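Long-range contacts in ADP/ATP-dependent NAD(P)H-hydrate dehydratase (Bacillus subtilis, PDB 3RPZ), which repairs damaged nicotinamide cofactors, dehydrating NADH and NADPH hydrates back to NADH and NADPH at the expense of ADP or ATP: residues Y30-D40 against L58-V69; V121-D131 against Y140-T150. All blocks are in the same frame, centred on the assembly; numbering follows the deposited sequence. Where two conformers were deposited one is given.

Interaction 1 (Y30-D40 against L58-V69); sequences YGTALLLAGSD and LGKLVIGTSENV. With NPW (beta-6-hydroxy-1,4,5,6-tetrahydronicotinamide adenine dinucleotide phosphate), chain D.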
loop_
_atom_site.group_PDB
_atom_site.type_symbol
_atom_site.label_atom_id
_atom_site.label_comp_id
_atom_site.label_asym_id
_atom_site.label_seq_id
_atom_site.Cartn_x
_atom_site.Cartn_y
_atom_site.Cartn_z
ATOM N N TYR A 30 11.769 18.267 17.801
ATOM C CA TYR A 30 11.707 16.845 18.121
ATOM C C TYR A 30 12.839 15.998 17.560
ATOM O O TYR A 30 12.837 14.802 17.707
ATOM C CB TYR A 30 10.323 16.273 17.814
ATOM C CG TYR A 30 9.272 17.082 18.492
ATOM C CD1 TYR A 30 9.028 16.940 19.838
ATOM C CD2 TYR A 30 8.584 18.037 17.793
ATOM C CE1 TYR A 30 8.088 17.745 20.454
ATOM C CE2 TYR A 30 7.673 18.807 18.375
ATOM C CZ TYR A 30 7.414 18.668 19.693
ATOM O OH TYR A 30 6.478 19.513 20.215
ATOM N N GLY A 31 13.792 16.645 16.913
ATOM C CA GLY A 31 15.038 16.010 16.501
ATOM C C GLY A 31 14.963 15.128 15.276
ATOM O O GLY A 31 13.875 14.768 14.816
ATOM N N THR A 32 16.149 14.800 14.773
ATOM C CA THR A 32 16.363 13.848 13.692
ATOM C C THR A 32 16.961 12.591 14.271
ATOM O O THR A 32 17.995 12.640 14.923
ATOM C CB THR A 32 17.279 14.399 12.631
ATOM O OG1 THR A 32 16.720 15.648 12.131
ATOM C CG2 THR A 32 17.417 13.405 11.478
ATOM N N ALA A 33 16.288 11.469 14.094
ATOM C CA ALA A 33 16.761 10.151 14.503
ATOM C C ALA A 33 17.409 9.428 13.346
ATOM O O ALA A 33 17.071 9.684 12.203
ATOM C CB ALA A 33 15.622 9.318 15.069
ATOM N N LEU A 34 18.363 8.558 13.648
ATOM C CA LEU A 34 18.961 7.653 12.686
ATOM C C LEU A 34 18.604 6.229 13.016
ATOM O O LEU A 34 18.808 5.790 14.149
ATOM C CB LEU A 34 20.468 7.808 12.690
ATOM C CG LEU A 34 21.240 6.940 11.709
ATOM C CD1 LEU A 34 20.958 7.234 10.218
ATOM C CD2 LEU A 34 22.751 7.052 11.966
ATOM N N LEU A 35 18.134 5.494 12.016
ATOM C CA LEU A 35 17.819 4.075 12.117
ATOM C C LEU A 35 18.719 3.305 11.149
ATOM O O LEU A 35 18.648 3.517 9.931
ATOM C CB LEU A 35 16.350 3.799 11.752
ATOM C CG LEU A 35 15.976 2.321 11.676
ATOM C CD1 LEU A 35 16.079 1.587 12.988
ATOM C CD2 LEU A 35 14.559 2.170 11.124
ATOM N N LEU A 36 19.529 2.405 11.703
ATOM C CA LEU A 36 20.457 1.563 10.956
ATOM C C LEU A 36 19.897 0.154 10.999
ATOM O O LEU A 36 19.966 -0.536 11.991
ATOM C CB LEU A 36 21.878 1.675 11.518
ATOM C CG LEU A 36 22.512 3.043 11.452
ATOM C CD1 LEU A 36 23.924 2.988 12.027
ATOM C CD2 LEU A 36 22.578 3.585 9.988
ATOM N N ALA A 37 19.260 -0.259 9.897
ATOM C CA ALA A 37 18.432 -1.478 9.917
ATOM C C ALA A 37 18.181 -1.952 8.507
ATOM O O ALA A 37 18.243 -1.160 7.563
ATOM C CB ALA A 37 17.070 -1.199 10.606
ATOM N N GLY A 38 17.797 -3.233 8.393
ATOM C CA GLY A 38 17.392 -3.794 7.098
ATOM C C GLY A 38 18.520 -4.306 6.248
ATOM O O GLY A 38 19.529 -3.616 6.101
ATOM N N SER A 39 18.371 -5.493 5.698
ATOM C CA SER A 39 19.380 -6.069 4.835
ATOM C C SER A 39 18.671 -6.830 3.727
ATOM O O SER A 39 17.480 -6.946 3.741
ATOM C CB SER A 39 20.400 -6.913 5.598
ATOM O OG SER A 39 19.791 -8.004 6.200
ATOM N N ASP A 40 19.418 -7.339 2.765
ATOM C CA ASP A 40 18.782 -7.865 1.581
ATOM C C ASP A 40 17.765 -8.956 1.822
ATOM O O ASP A 40 16.755 -8.943 1.175
ATOM C CB ASP A 40 19.816 -8.363 0.565
ATOM C CG ASP A 40 20.593 -7.239 -0.100
ATOM O OD1 ASP A 40 20.263 -6.046 0.019
ATOM O OD2 ASP A 40 21.569 -7.588 -0.758
ATOM N N LEU A 58 9.165 11.616 16.947
ATOM C CA LEU A 58 10.376 12.281 16.443
ATOM C C LEU A 58 10.007 13.449 15.509
ATOM O O LEU A 58 8.828 13.683 15.190
ATOM C CB LEU A 58 11.346 11.268 15.838
ATOM C CG LEU A 58 10.772 10.349 14.738
ATOM C CD1 LEU A 58 10.267 11.161 13.516
ATOM C CD2 LEU A 58 11.836 9.366 14.263
ATOM N N GLY A 59 11.040 14.186 15.094
ATOM C CA GLY A 59 10.877 15.210 14.093
ATOM C C GLY A 59 11.146 14.715 12.705
ATOM O O GLY A 59 10.312 14.877 11.812
ATOM N N LYS A 60 12.324 14.144 12.480
ATOM C CA LYS A 60 12.713 13.572 11.207
ATOM C C LYS A 60 13.328 12.217 11.446
ATOM O O LYS A 60 13.861 11.961 12.516
ATOM C CB LYS A 60 13.699 14.463 10.435
ATOM C CG LYS A 60 13.025 15.718 9.849
ATOM C CD LYS A 60 13.811 16.391 8.727
ATOM C CE LYS A 60 14.985 17.025 9.230
ATOM N NZ LYS A 60 15.833 17.464 7.954
ATOM N N LEU A 61 13.300 11.364 10.425
ATOM C CA LEU A 61 13.996 10.073 10.487
ATOM C C LEU A 61 14.828 9.880 9.245
ATOM O O LEU A 61 14.330 10.021 8.097
ATOM C CB LEU A 61 12.993 8.926 10.578
ATOM C CG LEU A 61 13.586 7.513 10.590
ATOM C CD1 LEU A 61 14.396 7.280 11.861
ATOM C CD2 LEU A 61 12.511 6.409 10.407
ATOM N N VAL A 62 16.099 9.573 9.443
ATOM C CA VAL A 62 17.011 9.118 8.406
ATOM C C VAL A 62 17.191 7.607 8.564
ATOM O O VAL A 62 17.510 7.171 9.677
ATOM C CB VAL A 62 18.356 9.839 8.507
ATOM C CG1 VAL A 62 19.359 9.300 7.485
ATOM C CG2 VAL A 62 18.139 11.355 8.312
ATOM N N ILE A 63 16.972 6.841 7.511
ATOM C CA ILE A 63 17.164 5.383 7.541
ATOM C C ILE A 63 18.437 5.089 6.771
ATOM O O ILE A 63 18.544 5.427 5.584
ATOM C CB ILE A 63 15.980 4.664 6.961
ATOM C CG1 ILE A 63 14.698 4.985 7.773
ATOM C CG2 ILE A 63 16.252 3.142 6.998
ATOM C CD1 ILE A 63 13.422 4.306 7.231
ATOM N N GLY A 64 19.415 4.508 7.466
ATOM C CA GLY A 64 20.656 4.049 6.840
ATOM C C GLY A 64 20.519 2.563 6.561
ATOM O O GLY A 64 20.659 1.705 7.429
ATOM N N THR A 65 20.222 2.243 5.321
ATOM C CA THR A 65 19.997 0.854 4.899
ATOM C C THR A 65 20.580 0.679 3.522
ATOM O O THR A 65 20.937 1.633 2.846
ATOM C CB THR A 65 18.549 0.496 4.979
ATOM O OG1 THR A 65 18.394 -0.970 4.853
ATOM C CG2 THR A 65 17.703 1.165 3.875
ATOM N N SER A 66 20.596 -0.610 3.124
ATOM C CA SER A 66 21.129 -1.019 1.868
ATOM C C SER A 66 20.349 -0.406 0.710
ATOM O O SER A 66 19.109 -0.218 0.849
ATOM C CB SER A 66 21.072 -2.569 1.827
ATOM O OG SER A 66 21.797 -3.144 2.928
ATOM N N GLU A 67 20.957 -0.137 -0.435
ATOM C CA GLU A 67 20.292 0.381 -1.602
ATOM C C GLU A 67 19.092 -0.401 -2.009
ATOM O O GLU A 67 18.108 0.168 -2.499
ATOM C CB GLU A 67 21.179 0.485 -2.886
ATOM C CG GLU A 67 22.085 1.566 -2.883
ATOM C CD GLU A 67 22.622 1.747 -4.266
ATOM O OE1 GLU A 67 23.384 0.836 -4.672
ATOM O OE2 GLU A 67 22.220 2.716 -4.954
ATOM N N ASN A 68 19.138 -1.714 -1.892
ATOM C CA ASN A 68 18.020 -2.533 -2.329
ATOM C C ASN A 68 16.838 -2.466 -1.412
ATOM O O ASN A 68 15.742 -2.845 -1.803
ATOM C CB ASN A 68 18.434 -3.990 -2.541
ATOM C CG ASN A 68 19.544 -4.135 -3.566
ATOM O OD1 ASN A 68 20.457 -4.932 -3.377
ATOM N ND2 ASN A 68 19.502 -3.328 -4.616
ATOM N N VAL A 69 17.020 -2.014 -0.156
ATOM C CA VAL A 69 15.976 -1.943 0.853
ATOM C C VAL A 69 15.201 -0.640 0.751
ATOM O O VAL A 69 14.006 -0.613 0.918
ATOM C CB VAL A 69 16.518 -2.182 2.261
ATOM C CG1 VAL A 69 15.452 -2.070 3.304
ATOM C CG2 VAL A 69 17.248 -3.556 2.304
HETATM P P NPW D . 16.660 24.106 14.291
HETATM O O1 NPW D . 17.977 23.505 13.853
HETATM O O2 NPW D . 15.556 23.161 14.639
HETATM O O3 NPW D . 16.797 25.209 15.356
HETATM P PA NPW D . 16.504 22.194 6.483
HETATM P PB NPW D . 14.333 20.354 5.878
HETATM C C1A NPW D . 15.174 25.488 10.952
HETATM C C1B NPW D . 13.337 17.541 2.234
HETATM N N1C NPW D . 12.472 16.668 2.990
HETATM N N1D NPW D . 11.470 27.692 13.693
HETATM C C2A NPW D . 15.849 24.401 11.787
HETATM O O2A NPW D . 16.148 24.988 13.037
HETATM C C2B NPW D . 12.767 18.939 1.969
HETATM O O2B NPW D . 11.779 18.940 0.969
HETATM C C2C NPW D . 12.153 15.454 2.627
HETATM C C2D NPW D . 12.804 27.781 13.806
HETATM C C3A NPW D . 17.079 24.068 10.959
HETATM O O3A NPW D . 18.149 25.018 11.142
HETATM C C3B NPW D . 14.076 19.638 1.551
HETATM O O3B NPW D . 14.303 19.336 0.168
HETATM C C3C NPW D . 11.517 14.473 3.199
HETATM N N3D NPW D . 13.746 27.179 13.061
HETATM C C4B NPW D . 15.120 18.937 2.433
HETATM O O4B NPW D . 14.517 17.734 2.991
HETATM C C4C NPW D . 11.064 14.735 4.631
HETATM C C4D NPW D . 13.189 26.442 12.091
HETATM O O4D NPW D . 15.445 25.104 9.601
HETATM C C4E NPW D . 16.531 24.209 9.551
HETATM C C5A NPW D . 11.794 26.249 11.898
HETATM C C5B NPW D . 15.607 19.805 3.597
HETATM O O5B NPW D . 14.499 20.402 4.275
HETATM C C5C NPW D . 11.912 15.842 5.232
HETATM C C5E NPW D . 15.999 22.888 8.993
HETATM O O5E NPW D . 15.771 23.054 7.598
HETATM C C6C NPW D . 11.938 17.099 4.319
HETATM O O6C NPW D . 10.657 17.699 4.150
HETATM C C6D NPW D . 10.867 26.925 12.758
HETATM N N6D NPW D . 9.546 26.861 12.695
HETATM N N7A NPW D . 11.501 25.383 10.863
HETATM C C7C NPW D . 11.166 13.248 2.542
HETATM N N7C NPW D . 10.477 12.339 3.215
HETATM O O7C NPW D . 11.554 13.028 1.365
HETATM C C8A NPW D . 12.756 25.012 10.402
HETATM N N9A NPW D . 13.744 25.687 11.170
HETATM O OA1 NPW D . 17.899 21.885 6.836
HETATM O OA2 NPW D . 16.187 23.009 5.330
HETATM O OA3 NPW D . 15.750 20.774 6.484
HETATM O OB1 NPW D . 13.260 21.304 6.172
HETATM O OB2 NPW D . 14.183 18.941 6.346
HETATM O O HOH W 1 22.282 -5.925 2.629
#

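Interaction 2 (V121-D131 against Y140-T150); sequences VLTADCPVILD and YPKREGPVILT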
loop_
_atom_site.group_PDB
_atom_site.type_symbol
_atom_site.label_atom_id
_atom_site.label_comp_id
_atom_site.label_asym_id
_atom_site.label_seq_id
_atom_site.Cartn_x
_atom_site.Cartn_y
_atom_site.Cartn_z
ATOM N N VAL A 121 29.025 4.573 16.138
ATOM C CA VAL A 121 27.806 5.275 16.615
ATOM C C VAL A 121 27.926 5.645 18.089
ATOM O O VAL A 121 27.522 6.725 18.486
ATOM C CB VAL A 121 26.640 4.435 16.367
ATOM C CG1 VAL A 121 25.414 4.828 17.255
ATOM C CG2 VAL A 121 26.344 4.456 14.802
ATOM N N LEU A 122 28.609 4.827 18.871
ATOM C CA LEU A 122 28.742 5.133 20.294
ATOM C C LEU A 122 29.626 6.349 20.589
ATOM O O LEU A 122 29.612 6.862 21.691
ATOM C CB LEU A 122 29.251 3.922 21.051
ATOM C CG LEU A 122 28.340 2.705 21.143
ATOM C CD1 LEU A 122 28.917 1.431 21.698
ATOM C CD2 LEU A 122 27.087 3.084 21.972
ATOM N N THR A 123 30.385 6.839 19.617
ATOM C CA THR A 123 31.137 8.043 19.843
ATOM C C THR A 123 30.248 9.284 19.691
ATOM O O THR A 123 30.658 10.359 20.096
ATOM C CB THR A 123 32.397 8.136 18.933
ATOM O OG1 THR A 123 31.996 8.432 17.601
ATOM C CG2 THR A 123 33.200 6.860 19.014
ATOM N N ALA A 124 29.027 9.134 19.160
ATOM C CA ALA A 124 28.030 10.235 19.117
ATOM C C ALA A 124 27.580 10.565 20.537
ATOM O O ALA A 124 27.722 9.757 21.427
ATOM C CB ALA A 124 26.832 9.846 18.244
ATOM N N ASP A 125 27.077 11.774 20.731
ATOM C CA ASP A 125 26.538 12.181 22.026
ATOM C C ASP A 125 25.024 12.155 21.904
ATOM O O ASP A 125 24.362 13.186 21.697
ATOM C CB ASP A 125 26.992 13.586 22.444
ATOM C CG ASP A 125 28.498 13.689 22.713
ATOM O OD1 ASP A 125 28.991 14.816 22.582
ATOM O OD2 ASP A 125 29.188 12.700 23.041
ATOM N N CYS A 126 24.476 10.954 22.019
ATOM C CA CYS A 126 23.043 10.775 22.026
ATOM C C CYS A 126 22.742 9.367 22.555
ATOM O O CYS A 126 23.620 8.518 22.606
ATOM C CB CYS A 126 22.457 10.927 20.611
ATOM S SG CYS A 126 23.101 9.713 19.426
ATOM N N PRO A 127 21.518 9.128 22.999
ATOM C CA PRO A 127 21.086 7.762 23.318
ATOM C C PRO A 127 21.224 6.875 22.078
ATOM O O PRO A 127 20.948 7.310 20.936
ATOM C CB PRO A 127 19.640 7.907 23.673
ATOM C CG PRO A 127 19.430 9.349 23.929
ATOM C CD PRO A 127 20.427 10.101 23.154
ATOM N N VAL A 128 21.582 5.634 22.325
ATOM C CA VAL A 128 21.771 4.621 21.274
ATOM C C VAL A 128 21.056 3.365 21.701
ATOM O O VAL A 128 21.227 2.909 22.851
ATOM C CB VAL A 128 23.255 4.357 21.018
ATOM C CG1 VAL A 128 23.454 3.139 20.060
ATOM C CG2 VAL A 128 23.926 5.614 20.448
ATOM N N ILE A 129 20.265 2.791 20.809
ATOM C CA ILE A 129 19.616 1.507 21.004
ATOM C C ILE A 129 20.287 0.459 20.148
ATOM O O ILE A 129 20.556 0.678 18.958
ATOM C CB ILE A 129 18.144 1.549 20.527
ATOM C CG1 ILE A 129 17.357 2.650 21.248
ATOM C CG2 ILE A 129 17.468 0.196 20.635
ATOM C CD1 ILE A 129 16.153 3.171 20.387
ATOM N N LEU A 130 20.627 -0.660 20.763
ATOM C CA LEU A 130 21.187 -1.818 20.075
ATOM C C LEU A 130 20.196 -2.954 20.186
ATOM O O LEU A 130 19.741 -3.306 21.282
ATOM C CB LEU A 130 22.533 -2.279 20.642
ATOM C CG LEU A 130 23.592 -1.195 20.771
ATOM C CD1 LEU A 130 24.899 -1.807 21.315
ATOM C CD2 LEU A 130 23.843 -0.428 19.511
ATOM N N ASP A 131 19.869 -3.558 19.051
ATOM C CA ASP A 131 18.912 -4.641 18.956
ATOM C C ASP A 131 19.413 -5.694 17.994
ATOM O O ASP A 131 20.235 -5.394 17.128
ATOM C CB ASP A 131 17.541 -4.107 18.454
ATOM C CG ASP A 131 16.443 -5.114 18.479
ATOM O OD1 ASP A 131 16.454 -6.020 19.331
ATOM O OD2 ASP A 131 15.562 -5.000 17.588
ATOM N N TYR A 140 31.023 -1.942 26.821
ATOM C CA TYR A 140 30.603 -0.663 26.295
ATOM C C TYR A 140 31.440 0.446 26.875
ATOM O O TYR A 140 31.785 0.407 28.036
ATOM C CB TYR A 140 29.106 -0.449 26.583
ATOM C CG TYR A 140 28.275 -1.545 25.956
ATOM C CD1 TYR A 140 28.017 -2.735 26.649
ATOM C CD2 TYR A 140 27.843 -1.437 24.646
ATOM C CE1 TYR A 140 27.318 -3.729 26.041
ATOM C CE2 TYR A 140 27.126 -2.436 24.050
ATOM C CZ TYR A 140 26.861 -3.576 24.738
ATOM O OH TYR A 140 26.151 -4.586 24.099
ATOM N N PRO A 141 31.803 1.429 26.060
ATOM C CA PRO A 141 32.666 2.502 26.539
ATOM C C PRO A 141 31.915 3.496 27.418
ATOM O O PRO A 141 30.711 3.722 27.220
ATOM C CB PRO A 141 33.062 3.193 25.238
ATOM C CG PRO A 141 31.918 2.989 24.332
ATOM C CD PRO A 141 31.393 1.621 24.653
ATOM N N LYS A 142 32.619 4.154 28.343
ATOM C CA LYS A 142 31.987 5.213 29.095
ATOM C C LYS A 142 31.644 6.322 28.110
ATOM O O LYS A 142 32.453 6.670 27.244
ATOM C CB LYS A 142 32.932 5.733 30.197
ATOM C CG LYS A 142 32.527 7.092 30.827
ATOM C CD LYS A 142 31.166 7.131 31.474
ATOM C CE LYS A 142 30.717 8.606 31.737
ATOM N NZ LYS A 142 29.236 8.729 31.976
ATOM N N ARG A 143 30.407 6.823 28.195
ATOM C CA ARG A 143 29.911 7.895 27.328
ATOM C C ARG A 143 28.766 8.574 28.090
ATOM O O ARG A 143 28.236 7.992 29.052
ATOM C CB ARG A 143 29.477 7.306 25.959
ATOM C CG ARG A 143 28.319 6.356 26.095
ATOM C CD ARG A 143 27.958 5.597 24.845
ATOM N NE ARG A 143 27.662 6.400 23.649
ATOM C CZ ARG A 143 26.434 6.777 23.269
ATOM N NH1 ARG A 143 26.283 7.463 22.133
ATOM N NH2 ARG A 143 25.344 6.512 24.000
ATOM N N GLU A 144 28.296 9.725 27.629
ATOM C CA GLU A 144 27.248 10.408 28.401
ATOM C C GLU A 144 25.840 9.830 28.128
ATOM O O GLU A 144 25.049 9.610 29.090
ATOM C CB GLU A 144 27.304 11.923 28.176
ATOM C CG GLU A 144 26.819 12.759 29.373
ATOM C CD GLU A 144 27.438 12.324 30.696
ATOM O OE1 GLU A 144 28.676 12.147 30.761
ATOM O OE2 GLU A 144 26.679 12.146 31.674
ATOM N N GLY A 145 25.540 9.553 26.868
ATOM C CA GLY A 145 24.217 9.116 26.498
ATOM C C GLY A 145 23.987 7.659 26.860
ATOM O O GLY A 145 24.930 6.868 26.905
ATOM N N PRO A 146 22.741 7.313 27.178
ATOM C CA PRO A 146 22.472 5.930 27.544
ATOM C C PRO A 146 22.638 4.982 26.352
ATOM O O PRO A 146 22.443 5.404 25.193
ATOM C CB PRO A 146 21.009 5.941 28.002
ATOM C CG PRO A 146 20.467 7.255 27.468
ATOM C CD PRO A 146 21.548 8.181 27.340
ATOM N N VAL A 147 22.987 3.741 26.653
ATOM C CA VAL A 147 22.999 2.656 25.704
ATOM C C VAL A 147 21.867 1.739 26.123
ATOM O O VAL A 147 21.822 1.318 27.295
ATOM C CB VAL A 147 24.324 1.941 25.672
ATOM C CG1 VAL A 147 24.284 0.699 24.794
ATOM C CG2 VAL A 147 25.460 2.924 25.249
ATOM N N ILE A 148 20.965 1.421 25.210
ATOM C CA ILE A 148 19.769 0.644 25.502
ATOM C C ILE A 148 19.787 -0.614 24.672
ATOM O O ILE A 148 19.735 -0.562 23.432
ATOM C CB ILE A 148 18.496 1.485 25.199
ATOM C CG1 ILE A 148 18.452 2.772 26.047
ATOM C CG2 ILE A 148 17.183 0.639 25.329
ATOM C CD1 ILE A 148 17.778 3.939 25.285
ATOM N N LEU A 149 19.940 -1.779 25.333
ATOM C CA LEU A 149 19.947 -3.065 24.682
ATOM C C LEU A 149 18.579 -3.670 24.769
ATOM O O LEU A 149 17.972 -3.658 25.839
ATOM C CB LEU A 149 20.966 -3.983 25.388
ATOM C CG LEU A 149 22.370 -3.388 25.626
ATOM C CD1 LEU A 149 23.254 -4.475 26.247
ATOM C CD2 LEU A 149 22.992 -2.865 24.318
ATOM N N THR A 150 18.076 -4.272 23.684
ATOM C CA THR A 150 16.728 -4.818 23.665
ATOM C C THR A 150 16.643 -6.315 23.318
ATOM O O THR A 150 15.959 -6.707 22.397
ATOM C CB THR A 150 15.802 -3.984 22.767
ATOM O OG1 THR A 150 16.217 -4.112 21.386
ATOM C CG2 THR A 150 15.779 -2.507 23.138
#

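Interaction 1 (Y30-D40 against L58-V69)
Thr65 reaches across to Ala37 because a chi1 of -167° carries its hydroxyl away from the residue's own amide and toward residues 30-40; there OG1 gives its proton to Ala37 O at 2.7 Å, in the carbonyl plane and on a lone pair. At the other end, Lys60 has CG beside its backbone N and a bend at chi3 (-71°). The chain runs past Thr32, with CE 3.6 Å from Thr32 OG1, and then turns off to place NZ 2.7 Å from the diphosphate oxygen OB2 of the bound NADPH hydrate. Cut back to an alanine, Lys60 would probably lose this ammonium grip on OB2, though Lys27 also bonds the ligand, and would uncover part of Thr32.

Between these ends the strands run parallel, and the backbone ladder alternates Lys60 N to Gly31 O, Ala33 N to Lys60 O, Val62 N to Ala33 O, Leu35 N to Val62 O and Gly64 N to Leu35 O. The bond from Val62 N to Ala33 O is almost straight, 175° at the hydrogen, whereas the closing bond from Ala37 N to Gly64 O is weak. Thr32, Leu34 and Val62 share one face, Leu34 CD1 lying 3.8 Å from Val62 CG1. On the reverse face Leu61 CD1 fits between Ala33 CB and Leu35 CB, 4.0 Å from each. Gly64 matters too: a side chain there would run into Leu36 CD2. Past the ladder, a water joins Asp40 N to Ser66 OG.

Helix 44-54 makes the crossover of this right-handed beta-alpha-beta unit and packs on the Leu35 and Leu61 face, through Ala49 and Met54. Strand 101-104 pairs with the far edge of strand 32-36, while Trp83 of strand 81-84 touches Leu34 and Val62.

Interaction 2 (V121-D131 against Y140-T150)
Arg143 plugs its guanidinium into the turn that leads to strand 128-130 and collects backbone carbonyls. NE gives a nearly straight bond to Leu122 O, 2.8 Å and 163° at the hydrogen, lying in the guanidinium plane and meeting a lone pair of that carbonyl. NH1 and NH2 close end-on upon a single atom, Cys126 O, at 2.9 Å from NH1. A weak bond from NH1 to Ala124 O adds a third carbonyl. The side chain gets there by a bend at chi3 (-56°), and these bonds fix its rotation.

The parallel ladder follows: Val128 N to Pro146 O, Ile148 N to Val128 O, Leu130 N to Ile148 O and Thr150 N to Leu130 O. Such a parallel-stranded alpha/beta sheet is consistent with the ribokinase-like fold of this family. At the ladder's far end Asp131 OD1 and Thr150 OG1 stand 2.8 Å apart, at best a weak and unsettled bond, while Asp131 OD2 is taken by Thr222 of helix 217-231.

Apolar groups fill in around this frame. Leu122 CD2 sits over one face of the guanidinium and also meets Val147 CG2 at 3.7 Å. Leu130 CD1 comes to the edge of the Tyr140 ring, 3.6 Å from CE2, and lies alongside Leu149, whose CD2 is 3.7 Å away. Pro127 and Pro146 lie side by side.

By drawing three carbonyls together, the guanidinium probably helps hold the shape of the loop before strand 128-130. At the opposite end the side chain of Asp131 lies about 4 Å from a magnesium ion and about 5 Å from AMP, so the C-terminal ends of these strands open on the nucleotide site.

How the interactions relate
Both contacts are buried pairs of neighbouring parallel strands in one sheet, with strand 101-104 standing between them. Their centres lie about 17 Å apart, yet they touch where Leu36 CD1 meets Val121 CG2. Interaction 1 closes around a helical crossover, whereas the short connection in interaction 2 contains no helix. Polar chemistry also falls differently: in 30-40 with 58-69 a lysine near the start of its strand serves the dinucleotide, while in 121-131 with 140-150 an arginine before the strand bonds backbone carbonyls and Asp131 stands at the end facing the magnesium ion and AMP. Other subunits border interaction 1; none touches the segments of interaction 2.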